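PDB 4FDF: molybdenum cofactor biosynthesis protein C 2 from Mycobacterium tuberculosis, which probably catalyses the conversion of 3',8-cyclo-7,8-dihydroguanosine 5'-triphosphate to cyclic pyranopterin monophosphate in molybdenum cofactor biosynthesis. Local coordinates for the interface of chains A and B and the interface of chains A and C. Coordinates in Å, arbitrary orientation; residue numbers count along the deposited sequence, not the author numbering. Chains: chain A/B/C, Molybdenum cofactor biosynthesis protein C 2.

Contact 1: the interface of chains A and B. Residues chain A 26-29, 88; chain B 92-95, 113.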
loop_
_atom_site.group_PDB
_atom_site.type_symbol
_atom_site.label_atom_id
_atom_site.label_comp_id
_atom_site.label_asym_id
_atom_site.label_seq_id
_atom_site.Cartn_x
_atom_site.Cartn_y
_atom_site.Cartn_z
ATOM N N MET A 26 -11.907 2.524 -17.711
ATOM C CA MET A 26 -10.663 3.113 -18.204
ATOM C C MET A 26 -10.483 2.903 -19.713
ATOM O O MET A 26 -11.208 2.113 -20.327
ATOM C CB MET A 26 -9.439 2.637 -17.397
ATOM C CG MET A 26 -9.195 1.133 -17.317
ATOM S SD MET A 26 -7.569 0.752 -16.587
ATOM C CE MET A 26 -7.766 1.330 -14.897
ATOM N N VAL A 27 -9.536 3.636 -20.299
ATOM C CA VAL A 27 -9.174 3.481 -21.710
ATOM C C VAL A 27 -8.304 2.258 -21.955
ATOM O O VAL A 27 -7.863 1.605 -21.005
ATOM N N ASP A 28 -8.037 1.969 -23.231
ATOM C CA ASP A 28 -7.346 0.740 -23.656
ATOM C C ASP A 28 -5.908 0.952 -24.152
ATOM O O ASP A 28 -5.365 2.055 -24.040
ATOM C CB ASP A 28 -8.160 0.074 -24.765
ATOM C CG ASP A 28 -8.384 -1.394 -24.513
ATOM O OD1 ASP A 28 -9.564 -1.779 -24.430
ATOM O OD2 ASP A 28 -7.398 -2.154 -24.382
ATOM N N ILE A 29 -5.293 -0.124 -24.665
ATOM C CA ILE A 29 -4.050 -0.067 -25.456
ATOM C C ILE A 29 -3.669 -1.451 -25.995
ATOM O O ILE A 29 -3.252 -1.589 -27.157
ATOM C CB ILE A 29 -2.888 0.539 -24.656
ATOM N N HIS A 88 -3.762 4.027 -15.309
ATOM C CA HIS A 88 -3.066 2.784 -15.593
ATOM C C HIS A 88 -1.775 2.728 -14.834
ATOM O O HIS A 88 -1.201 3.759 -14.507
ATOM C CB HIS A 88 -2.776 2.691 -17.086
ATOM C CG HIS A 88 -3.988 2.920 -17.956
ATOM N ND1 HIS A 88 -4.465 4.151 -18.224
ATOM C CD2 HIS A 88 -4.817 2.019 -18.625
ATOM C CE1 HIS A 88 -5.545 4.048 -19.022
ATOM N NE2 HIS A 88 -5.763 2.740 -19.263
ATOM N N LEU B 92 -1.650 -3.551 -16.781
ATOM C CA LEU B 92 -2.946 -3.782 -17.371
ATOM C C LEU B 92 -3.262 -2.643 -18.316
ATOM O O LEU B 92 -2.886 -1.500 -18.071
ATOM C CB LEU B 92 -4.012 -3.894 -16.289
ATOM C CG LEU B 92 -3.710 -4.841 -15.132
ATOM C CD1 LEU B 92 -4.906 -4.874 -14.173
ATOM C CD2 LEU B 92 -3.351 -6.245 -15.623
ATOM N N THR B 93 -3.950 -2.958 -19.403
ATOM C CA THR B 93 -4.184 -1.952 -20.417
ATOM C C THR B 93 -5.617 -1.438 -20.408
ATOM O O THR B 93 -5.902 -0.378 -20.965
ATOM C CB THR B 93 -3.758 -2.433 -21.812
ATOM O OG1 THR B 93 -3.696 -1.301 -22.676
ATOM C CG2 THR B 93 -4.732 -3.450 -22.384
ATOM N N GLY B 94 -6.500 -2.184 -19.751
ATOM C CA GLY B 94 -7.890 -1.789 -19.589
ATOM C C GLY B 94 -8.574 -2.740 -18.629
ATOM O O GLY B 94 -8.212 -3.918 -18.561
ATOM N N VAL B 95 -9.543 -2.222 -17.873
ATOM C CA VAL B 95 -10.275 -3.010 -16.879
ATOM C C VAL B 95 -11.720 -2.535 -16.830
ATOM O O VAL B 95 -11.994 -1.355 -16.575
ATOM C CB VAL B 95 -9.664 -2.914 -15.440
ATOM C CG1 VAL B 95 -10.436 -3.796 -14.463
ATOM C CG2 VAL B 95 -8.194 -3.284 -15.420
ATOM N N ARG B 113 -7.693 -6.474 -19.706
ATOM C CA ARG B 113 -6.798 -6.575 -20.860
ATOM C C ARG B 113 -5.373 -6.158 -20.509
ATOM O O ARG B 113 -5.154 -5.332 -19.611
ATOM C CB ARG B 113 -7.338 -5.759 -22.045
#

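Contact 2: the interface of chains A and C. Residues chain A 68, 130, 133-134, 137-138; chain C 84-87, 122.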
loop_
_atom_site.group_PDB
_atom_site.type_symbol
_atom_site.label_atom_id
_atom_site.label_comp_id
_atom_site.label_asym_id
_atom_site.label_seq_id
_atom_site.Cartn_x
_atom_site.Cartn_y
_atom_site.Cartn_z
ATOM N N THR A 68 12.039 16.417 2.403
ATOM C CA THR A 68 10.917 15.543 2.749
ATOM C C THR A 68 9.812 15.578 1.682
ATOM O O THR A 68 9.308 14.537 1.267
ATOM C CB THR A 68 10.361 15.904 4.135
ATOM O OG1 THR A 68 11.427 15.839 5.090
ATOM C CG2 THR A 68 9.271 14.933 4.549
ATOM N N VAL A 130 1.298 16.035 -3.782
ATOM C CA VAL A 130 1.777 15.383 -2.558
ATOM C C VAL A 130 3.013 16.075 -1.962
ATOM O O VAL A 130 3.177 16.144 -0.741
ATOM C CB VAL A 130 1.975 13.859 -2.789
ATOM C CG1 VAL A 130 2.588 13.174 -1.557
ATOM C CG2 VAL A 130 0.620 13.204 -3.131
ATOM N N LEU A 133 1.257 18.924 -0.230
ATOM C CA LEU A 133 0.624 18.474 0.991
ATOM C C LEU A 133 1.673 18.270 2.073
ATOM O O LEU A 133 1.443 18.612 3.236
ATOM C CB LEU A 133 -0.183 17.195 0.759
ATOM C CG LEU A 133 -1.534 17.330 0.036
ATOM C CD1 LEU A 133 -1.980 15.962 -0.424
ATOM C CD2 LEU A 133 -2.638 17.993 0.870
ATOM N N THR A 134 2.820 17.716 1.678
ATOM C CA THR A 134 3.926 17.498 2.593
ATOM C C THR A 134 4.509 18.804 3.113
ATOM O O THR A 134 4.656 18.972 4.329
ATOM C CB THR A 134 5.041 16.614 1.961
ATOM O OG1 THR A 134 4.461 15.388 1.507
ATOM C CG2 THR A 134 6.106 16.291 2.996
ATOM N N ASP A 137 2.197 19.944 5.609
ATOM C CA ASP A 137 2.313 19.177 6.835
ATOM C C ASP A 137 3.477 19.686 7.704
ATOM O O ASP A 137 3.366 19.764 8.941
ATOM C CB ASP A 137 2.513 17.701 6.513
ATOM C CG ASP A 137 2.634 16.857 7.760
ATOM O OD1 ASP A 137 3.678 16.200 7.936
ATOM O OD2 ASP A 137 1.700 16.892 8.582
ATOM N N MET A 138 4.579 20.042 7.047
ATOM C CA MET A 138 5.791 20.468 7.739
ATOM C C MET A 138 5.604 21.822 8.435
ATOM O O MET A 138 6.236 22.093 9.457
ATOM C CB MET A 138 6.973 20.538 6.758
ATOM C CG MET A 138 7.331 19.213 6.095
ATOM S SD MET A 138 7.911 18.001 7.275
ATOM C CE MET A 138 9.662 18.402 7.403
ATOM N N ILE C 84 2.218 10.958 3.235
ATOM C CA ILE C 84 2.871 12.094 3.883
ATOM C C ILE C 84 3.782 11.577 4.992
ATOM O O ILE C 84 3.306 11.132 6.034
ATOM C CB ILE C 84 1.846 13.091 4.492
ATOM C CG1 ILE C 84 0.714 13.414 3.497
ATOM C CG2 ILE C 84 2.557 14.347 5.003
ATOM C CD1 ILE C 84 1.164 14.150 2.212
ATOM N N PRO C 85 5.101 11.655 4.767
ATOM C CA PRO C 85 6.114 10.984 5.583
ATOM C C PRO C 85 5.979 11.222 7.082
ATOM O O PRO C 85 6.086 10.275 7.847
ATOM C CB PRO C 85 7.421 11.568 5.052
ATOM C CG PRO C 85 7.100 11.887 3.604
ATOM C CD PRO C 85 5.707 12.425 3.663
ATOM N N LEU C 86 5.737 12.463 7.506
ATOM C CA LEU C 86 5.692 12.746 8.938
ATOM C C LEU C 86 4.298 12.740 9.540
ATOM O O LEU C 86 4.137 13.117 10.706
ATOM C CB LEU C 86 6.444 14.042 9.289
ATOM C CG LEU C 86 7.933 14.096 8.906
ATOM C CD1 LEU C 86 8.617 15.252 9.610
ATOM C CD2 LEU C 86 8.672 12.783 9.193
ATOM N N CYS C 87 3.302 12.313 8.759
ATOM C CA CYS C 87 1.947 12.103 9.286
ATOM C C CYS C 87 1.831 10.833 10.119
ATOM O O CYS C 87 2.299 9.781 9.723
ATOM C CB CYS C 87 0.922 12.053 8.163
ATOM S SG CYS C 87 0.222 13.646 7.808
ATOM N N MET C 122 -4.867 16.961 7.856
ATOM C CA MET C 122 -4.086 16.396 6.754
ATOM C C MET C 122 -4.886 15.435 5.888
ATOM O O MET C 122 -4.807 15.477 4.647
ATOM C CB MET C 122 -2.795 15.727 7.252
ATOM C CG MET C 122 -1.701 16.711 7.723
ATOM S SD MET C 122 -1.420 18.159 6.652
ATOM C CE MET C 122 -1.231 17.403 5.026
HETATM O O HOH W 1 5.653 15.301 6.443
#

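Contact 1: the interface of chains A and B
B:Thr93, with 81 Å² of its surface hidden, lies against the extended segment A:Met26 to A:Ile29, and the contact illustrates how one short side chain can serve two neighbours: its methyl meets the carboxylate of A:Asp28 while its hydroxyl points to the backbone N of A:Ile29. Its OG1 lies anti to the backbone N (chi1 -165°), which carries the hydroxyl towards A:Ile29 and leaves the methyl in the crowded position between N and the carbonyl carbon. From there CG2 lies 3.6 Å from A:Asp28 OD2, the two side chains crossing obliquely. That oxygen also accepts from the backbone of the next residue, A:Ile29 N to A:Asp28 OD2 at 2.9 Å, using its anti lone pair, so the same oxygen that ties the carboxylate back onto its own chain touches the threonine methyl. A hydrogen bond from A:Ile29 N to the hydroxyl of B:Thr93 is possible but doubtful, because the truncated A:Ile29 side chain runs too close to the same oxygen. The approach of the carbonyl oxygens of A:Val27 and B:Thr93, both acceptors, is likewise a doubtful detail of the model.

At the other end A:Met26, with 39 Å² hidden, lies alongside the start of the partner strand. Its CG comes within 3.4 Å of B:Val95 N and its SD within 3.9 Å of B:Gly94 CA, so its thioether chain packs on the backbone of B:Gly94 and B:Val95. Between the two ends stands A:His88: NE2 donates an almost straight bond, 3.0 Å long, to A:Val27 O, which lies in the ring plane although the donor stands well above the carbonyl plane. The same imidazole brings CD2 to 3.5 Å from B:Thr93 O, so a residue of the predicted substrate site braces the loop that the neighbour touches.

In the fold, the chain A segment precedes strand 36-46, A:His88 follows helix 80-83, and B:Thr93 is the break between strands 92-92 and 94-101, beside B:Arg113 of strand 105-115.

Contact 2: the interface of chains A and C
A:Asp137 and C:Ile84, the two residues with most surface hidden here, meet in a two-fold symmetric interface where helix 121-139 of chain A packs on the loop C:Ile84 to C:Cys87. Its twin, with chains exchanged, repeats the same packing, and the pair joins two subunits within the hexamer, probably as its dimer unit. The patch is a worked example of a probable catalytic carboxylate in a largely apolar surround.

A:Asp137 has CG anti to the backbone N (chi1 180°), so its carboxylate reaches away from the helix and across to chain C. The two oxygens have different neighbours. OD2 faces sulphur and carbon, 3.6 Å from C:Cys87 SG and 3.5 Å from C:Met122 CG, the methionine crossing at about a right angle. OD1 lies beside the C:Ile84 branch methyl CG2 and bonds through a water: 2.6 Å from OD1 to the water, which C:Leu86 N reaches at 3.0 Å as donor. Direct polar bonds between the chains are absent from this patch, and the water bridge supplies a polar link across it.

C:Ile84 works with both branches. While CG2 slides past A:Asp137, the terminal CD1 is packed at 3.6 Å from A:Leu133 CB and also meets the hydroxyl of A:Thr134. OG1 donates to A:Val130 O, 2.7 Å away and one turn back, a bond that satisfies the hydroxyl within its own helix so that it can lie against the isoleucine methyl. C:Pro85 continues the apolar seam against A:Thr134 and A:Thr68. C:Leu86 CD1 ends it, 3.7 Å from A:Met138 SD.

A:Asp137 is the predicted active-site residue, and C:Leu86, C:Cys87 and C:Met122 belong to the predicted substrate site. The site therefore appears to be built from two subunits, one giving the aspartate and the other substrate-binding residues, so that pairing of chains would assemble the catalytic pocket.

Contact 1 and contact 2 lie about 31 Å apart, and the centre of contact 1 is about 34 Å from A:Asp137, yet they draw on one loop. Residues 84-87 of chain C form contact 2, and His88, next in sequence, works in contact 1 from chain A; by the two-fold, the A copy of 84-87 faces chain C. In a trimer of dimers, contact 1, which lacks an exact two-fold, may be the one between dimers, whereas contact 2, being two-fold, probably holds a dimer together. A loop carrying predicted substrate residues is thus touched by both neighbours, which may couple hexamer assembly to pocket formation.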